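Local coordinates for scarecrow-like protein 3 (Arabidopsis thaliana, PDB 6KPB) that probably acts as a GRAS-family transcription factor in plant development, and binds zinc finger proteins of the IDD group, at residues H58-C63 and E102-R107; H84-D89 and I96-T101. One frame throughout, in Å; residues are numbered along the deposited sequence.

Contact 1: residues H58-C63 and E102-R107; sequences HLLLTC and EALANR
Leu104 reaches across from the helix 92-109 and sets one methyl, CD1, between Leu60 and Cys63, two residues that lie almost one turn apart on the facing helix. Its CB points toward residues 58-63, and with CG anti to the carbonyl carbon (chi1 -76°) the CD1 branch, anti to CA across CB-CG, points out to the facing helix, while CD2 turns off to another side. CD1 stands 3.9 Å from Cys63 SG and 3.8 Å from the backbone O of Leu60, so this one methyl meets both a sulfur and a carbonyl oxygen. Cys63 also points its CB across the gap, and SG, anti to the backbone N (chi1 174°), continues in that direction. Leu60 comes in differently: its CB is directed along the flank, and the branch end CD2 closes the distance, meeting Leu104 CD1 at 4.2 Å. No hydrogen bond links the two segments, and the closest CA atoms, those of Cys63 and Leu104, remain 7.9 Å apart. Both segments belong to the predicted first leucine repeat of the GRAS domain, where the contact joins the first helix of this region, 49-69, to the helix 92-109 through apolar side chains. Other helices close round the same residues: Cys63 also touches Ala78 and Leu79 of helix 72-85, Leu60 rests on Leu368, and Leu104 on Ile405. Next along helix 92-109, Ala105 packs on Leu119 of the second subunit.

Contact 2: residues H84-D89 and I96-T101; sequences HLASPD and IAAYFT
Ala86 brings its methyl group straight onto the helix 92-109, where CB lies 3.7 Å from Ala97 CB. The same Ala86 CB is 3.6 Å from the backbone N of Ala98. It is the first residue to leave helical geometry after helix 72-85, and its psi of 157° turns the chain into an extended course over the neighbouring helix. Small side chains on both sides allow a close approach: the CA atoms of Ala86 and Ala98 are only 5.1 Å apart. At Ser87 the CB points away from the helix, while the backbone runs past the methyl of Ala98, whose CB is 4.1 Å from Ser87 C. The hydroxyl is used within the connection itself, as OG accepts the N-H of Asp89 at 3.1 Å in an ST turn. This is the link of an antiparallel helical hairpin, 72-85 followed by 92-109, within the predicted first leucine repeat of the GRAS domain; the backbone of Ser87 is also hydrogen-bonded to that of Gln94. Pro88 comes next, laying its ring beside the helix so that CG approaches Ala98 CB at 4.3 Å. Its CB meets the far end of Tyr99, standing 4.1 Å from the OH. Tyr99 reaches there because CG is anti to the carbonyl carbon (chi1 -63°), which carries the ring along the helix flank toward the proline. Pro88 and Tyr99 also pack on Ala121 and Thr122, respectively, of the second subunit.

How the contacts relate
The two contacts follow one another along helix 92-109, residues 96-101 serving contact 2 and 102-107 contact 1, with centres about 10 Å apart. Contact 2 is nested in sequence within the loop that contact 1 closes; along helix 92-109 the chain leaving helix 72-85 is met first, and helix 49-69 after it. Leu60 joins them directly: its CD2, part of contact 1, lies 3.9 Å from Phe100 CB and 3.9 Å from Thr101 OG1, both in the second segment of contact 2. Contact 1 is buried and contact 2 partly so, and both adjoin the second subunit, placing this part of the first leucine repeat at the interface of the homodimer.

Contact 1: residues H58-C63 and E102-R107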
# COMPACT_ATOMS: atom_id res chain seq x y z
N HIS A 58 -5.21 30.02 0.17
CA HIS A 58 -6.46 30.42 0.80
C HIS A 58 -7.31 29.21 1.17
O HIS A 58 -7.84 29.13 2.28
CB HIS A 58 -7.22 31.37 -0.12
CG HIS A 58 -8.50 31.89 0.46
ND1 HIS A 58 -8.53 32.78 1.52
CD2 HIS A 58 -9.79 31.65 0.13
CE1 HIS A 58 -9.79 33.06 1.81
NE2 HIS A 58 -10.57 32.39 0.99
N LEU A 59 -7.44 28.25 0.25
CA LEU A 59 -8.20 27.04 0.55
C LEU A 59 -7.63 26.31 1.76
O LEU A 59 -8.39 25.83 2.62
CB LEU A 59 -8.21 26.11 -0.67
CG LEU A 59 -9.37 26.18 -1.66
CD1 LEU A 59 -8.88 26.01 -3.08
CD2 LEU A 59 -10.42 25.12 -1.33
N LEU A 60 -6.30 26.22 1.86
CA LEU A 60 -5.70 25.49 2.97
C LEU A 60 -6.03 26.16 4.30
O LEU A 60 -6.47 25.49 5.25
CB LEU A 60 -4.18 25.40 2.78
CG LEU A 60 -3.71 24.49 1.65
CD1 LEU A 60 -2.20 24.58 1.46
CD2 LEU A 60 -4.13 23.04 1.91
N LEU A 61 -5.84 27.47 4.40
CA LEU A 61 -6.17 28.18 5.63
C LEU A 61 -7.67 28.15 5.89
O LEU A 61 -8.11 27.97 7.03
CB LEU A 61 -5.67 29.62 5.56
CG LEU A 61 -4.20 29.89 5.92
CD1 LEU A 61 -3.27 29.49 4.79
CD2 LEU A 61 -4.02 31.36 6.27
N THR A 62 -8.48 28.33 4.84
CA THR A 62 -9.93 28.31 5.00
C THR A 62 -10.40 26.95 5.50
O THR A 62 -11.13 26.86 6.50
CB THR A 62 -10.62 28.66 3.69
OG1 THR A 62 -9.95 29.77 3.07
CG2 THR A 62 -12.08 29.02 3.93
N CYS A 63 -10.00 25.88 4.81
CA CYS A 63 -10.37 24.53 5.23
C CYS A 63 -9.96 24.27 6.67
O CYS A 63 -10.74 23.73 7.46
CB CYS A 63 -9.74 23.50 4.30
SG CYS A 63 -9.98 21.79 4.82
N GLU A 102 -4.34 16.16 1.84
CA GLU A 102 -4.50 14.81 2.38
C GLU A 102 -4.35 14.80 3.90
O GLU A 102 -5.08 14.10 4.60
CB GLU A 102 -3.48 13.86 1.74
CG GLU A 102 -3.36 12.52 2.44
CD GLU A 102 -2.95 11.39 1.51
OE1 GLU A 102 -2.85 11.63 0.29
OE2 GLU A 102 -2.73 10.26 2.00
N ALA A 103 -3.41 15.60 4.41
CA ALA A 103 -3.23 15.70 5.86
C ALA A 103 -4.48 16.24 6.54
O ALA A 103 -4.97 15.67 7.52
CB ALA A 103 -2.02 16.58 6.17
N LEU A 104 -5.01 17.36 6.02
CA LEU A 104 -6.22 17.95 6.61
C LEU A 104 -7.39 16.98 6.56
O LEU A 104 -8.14 16.85 7.53
CB LEU A 104 -6.57 19.24 5.88
CG LEU A 104 -5.73 20.48 6.21
CD1 LEU A 104 -6.17 21.67 5.37
CD2 LEU A 104 -5.82 20.80 7.69
N ALA A 105 -7.56 16.28 5.43
CA ALA A 105 -8.64 15.31 5.32
C ALA A 105 -8.45 14.15 6.29
O ALA A 105 -9.43 13.59 6.79
CB ALA A 105 -8.74 14.80 3.89
N ASN A 106 -7.20 13.78 6.58
CA ASN A 106 -6.95 12.74 7.56
C ASN A 106 -7.32 13.20 8.96
O ASN A 106 -7.83 12.41 9.77
CB ASN A 106 -5.48 12.31 7.51
CG ASN A 106 -5.31 10.83 7.22
OD1 ASN A 106 -5.35 10.40 6.07
ND2 ASN A 106 -5.12 10.04 8.27
N ARG A 107 -7.09 14.48 9.27
CA ARG A 107 -7.39 14.98 10.61
C ARG A 107 -8.89 14.96 10.88
O ARG A 107 -9.33 14.49 11.94
CB ARG A 107 -6.83 16.39 10.78
CG ARG A 107 -7.03 16.96 12.18
CD ARG A 107 -6.47 18.36 12.31
NE ARG A 107 -6.55 18.83 13.69
CZ ARG A 107 -5.62 18.61 14.61
NH1 ARG A 107 -4.52 17.92 14.30
NH2 ARG A 107 -5.77 19.07 15.84

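Contact 2: residues H84-D89 and I96-T101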
# COMPACT_ATOMS: atom_id res chain seq x y z
N HIS A 84 -9.22 19.16 -7.13
CA HIS A 84 -9.08 19.41 -8.56
C HIS A 84 -7.88 20.29 -8.89
O HIS A 84 -7.28 20.14 -9.96
CB HIS A 84 -10.36 20.04 -9.11
CG HIS A 84 -11.38 19.05 -9.57
ND1 HIS A 84 -11.41 18.55 -10.86
CD2 HIS A 84 -12.40 18.45 -8.91
CE1 HIS A 84 -12.40 17.69 -10.97
NE2 HIS A 84 -13.02 17.61 -9.81
N LEU A 85 -7.50 21.20 -7.99
CA LEU A 85 -6.38 22.09 -8.26
C LEU A 85 -5.05 21.46 -7.87
O LEU A 85 -4.08 21.52 -8.64
CB LEU A 85 -6.57 23.42 -7.52
CG LEU A 85 -7.74 24.29 -7.96
CD1 LEU A 85 -7.60 25.70 -7.38
CD2 LEU A 85 -7.86 24.34 -9.48
N ALA A 86 -4.97 20.85 -6.69
CA ALA A 86 -3.73 20.25 -6.24
C ALA A 86 -3.39 19.02 -7.07
O ALA A 86 -4.25 18.39 -7.69
CB ALA A 86 -3.82 19.87 -4.76
N SER A 87 -2.10 18.68 -7.08
CA SER A 87 -1.61 17.52 -7.82
C SER A 87 -0.19 17.19 -7.38
O SER A 87 0.65 18.10 -7.27
CB SER A 87 -1.63 17.78 -9.33
OG SER A 87 -0.93 16.76 -10.02
N PRO A 88 0.12 15.92 -7.12
CA PRO A 88 1.50 15.56 -6.79
C PRO A 88 2.45 15.68 -7.97
O PRO A 88 3.67 15.67 -7.77
CB PRO A 88 1.39 14.10 -6.32
CG PRO A 88 -0.08 13.85 -6.12
CD PRO A 88 -0.78 14.76 -7.07
N ASP A 89 1.93 15.79 -9.19
CA ASP A 89 2.75 15.96 -10.38
C ASP A 89 2.80 17.40 -10.87
O ASP A 89 3.60 17.70 -11.76
CB ASP A 89 2.24 15.06 -11.52
CG ASP A 89 2.13 13.60 -11.11
OD1 ASP A 89 3.18 12.92 -11.02
OD2 ASP A 89 1.00 13.13 -10.86
N ILE A 96 2.64 20.85 -2.92
CA ILE A 96 2.48 21.22 -1.51
C ILE A 96 1.02 21.07 -1.09
O ILE A 96 0.72 20.46 -0.06
CB ILE A 96 2.98 22.66 -1.28
CG1 ILE A 96 4.51 22.70 -1.27
CG2 ILE A 96 2.42 23.22 0.02
CD1 ILE A 96 5.12 22.24 0.03
N ALA A 97 0.11 21.63 -1.88
CA ALA A 97 -1.31 21.55 -1.54
C ALA A 97 -1.79 20.11 -1.45
O ALA A 97 -2.65 19.80 -0.63
CB ALA A 97 -2.14 22.33 -2.57
N ALA A 98 -1.24 19.22 -2.28
CA ALA A 98 -1.71 17.83 -2.28
C ALA A 98 -1.44 17.15 -0.95
O ALA A 98 -2.30 16.43 -0.42
CB ALA A 98 -1.04 17.06 -3.42
N TYR A 99 -0.25 17.36 -0.37
CA TYR A 99 0.09 16.68 0.87
C TYR A 99 -0.55 17.34 2.09
O TYR A 99 -0.90 16.65 3.05
CB TYR A 99 1.61 16.61 1.02
CG TYR A 99 2.25 15.81 -0.08
CD1 TYR A 99 2.20 14.42 -0.07
CD2 TYR A 99 2.90 16.43 -1.14
CE1 TYR A 99 2.76 13.68 -1.09
CE2 TYR A 99 3.47 15.70 -2.16
CZ TYR A 99 3.40 14.33 -2.13
OH TYR A 99 3.98 13.59 -3.14
N PHE A 100 -0.72 18.67 2.06
CA PHE A 100 -1.46 19.32 3.14
C PHE A 100 -2.96 19.03 3.04
O PHE A 100 -3.64 18.95 4.07
CB PHE A 100 -1.21 20.83 3.13
CG PHE A 100 0.13 21.22 3.69
CD1 PHE A 100 1.25 21.27 2.88
CD2 PHE A 100 0.26 21.53 5.04
CE1 PHE A 100 2.48 21.63 3.40
CE2 PHE A 100 1.49 21.88 5.56
CZ PHE A 100 2.60 21.93 4.74
N THR A 101 -3.49 18.88 1.82
CA THR A 101 -4.89 18.53 1.67
C THR A 101 -5.17 17.14 2.23
O THR A 101 -6.11 16.94 3.00
CB THR A 101 -5.31 18.61 0.20
OG1 THR A 101 -5.19 19.96 -0.26
CG2 THR A 101 -6.75 18.15 0.02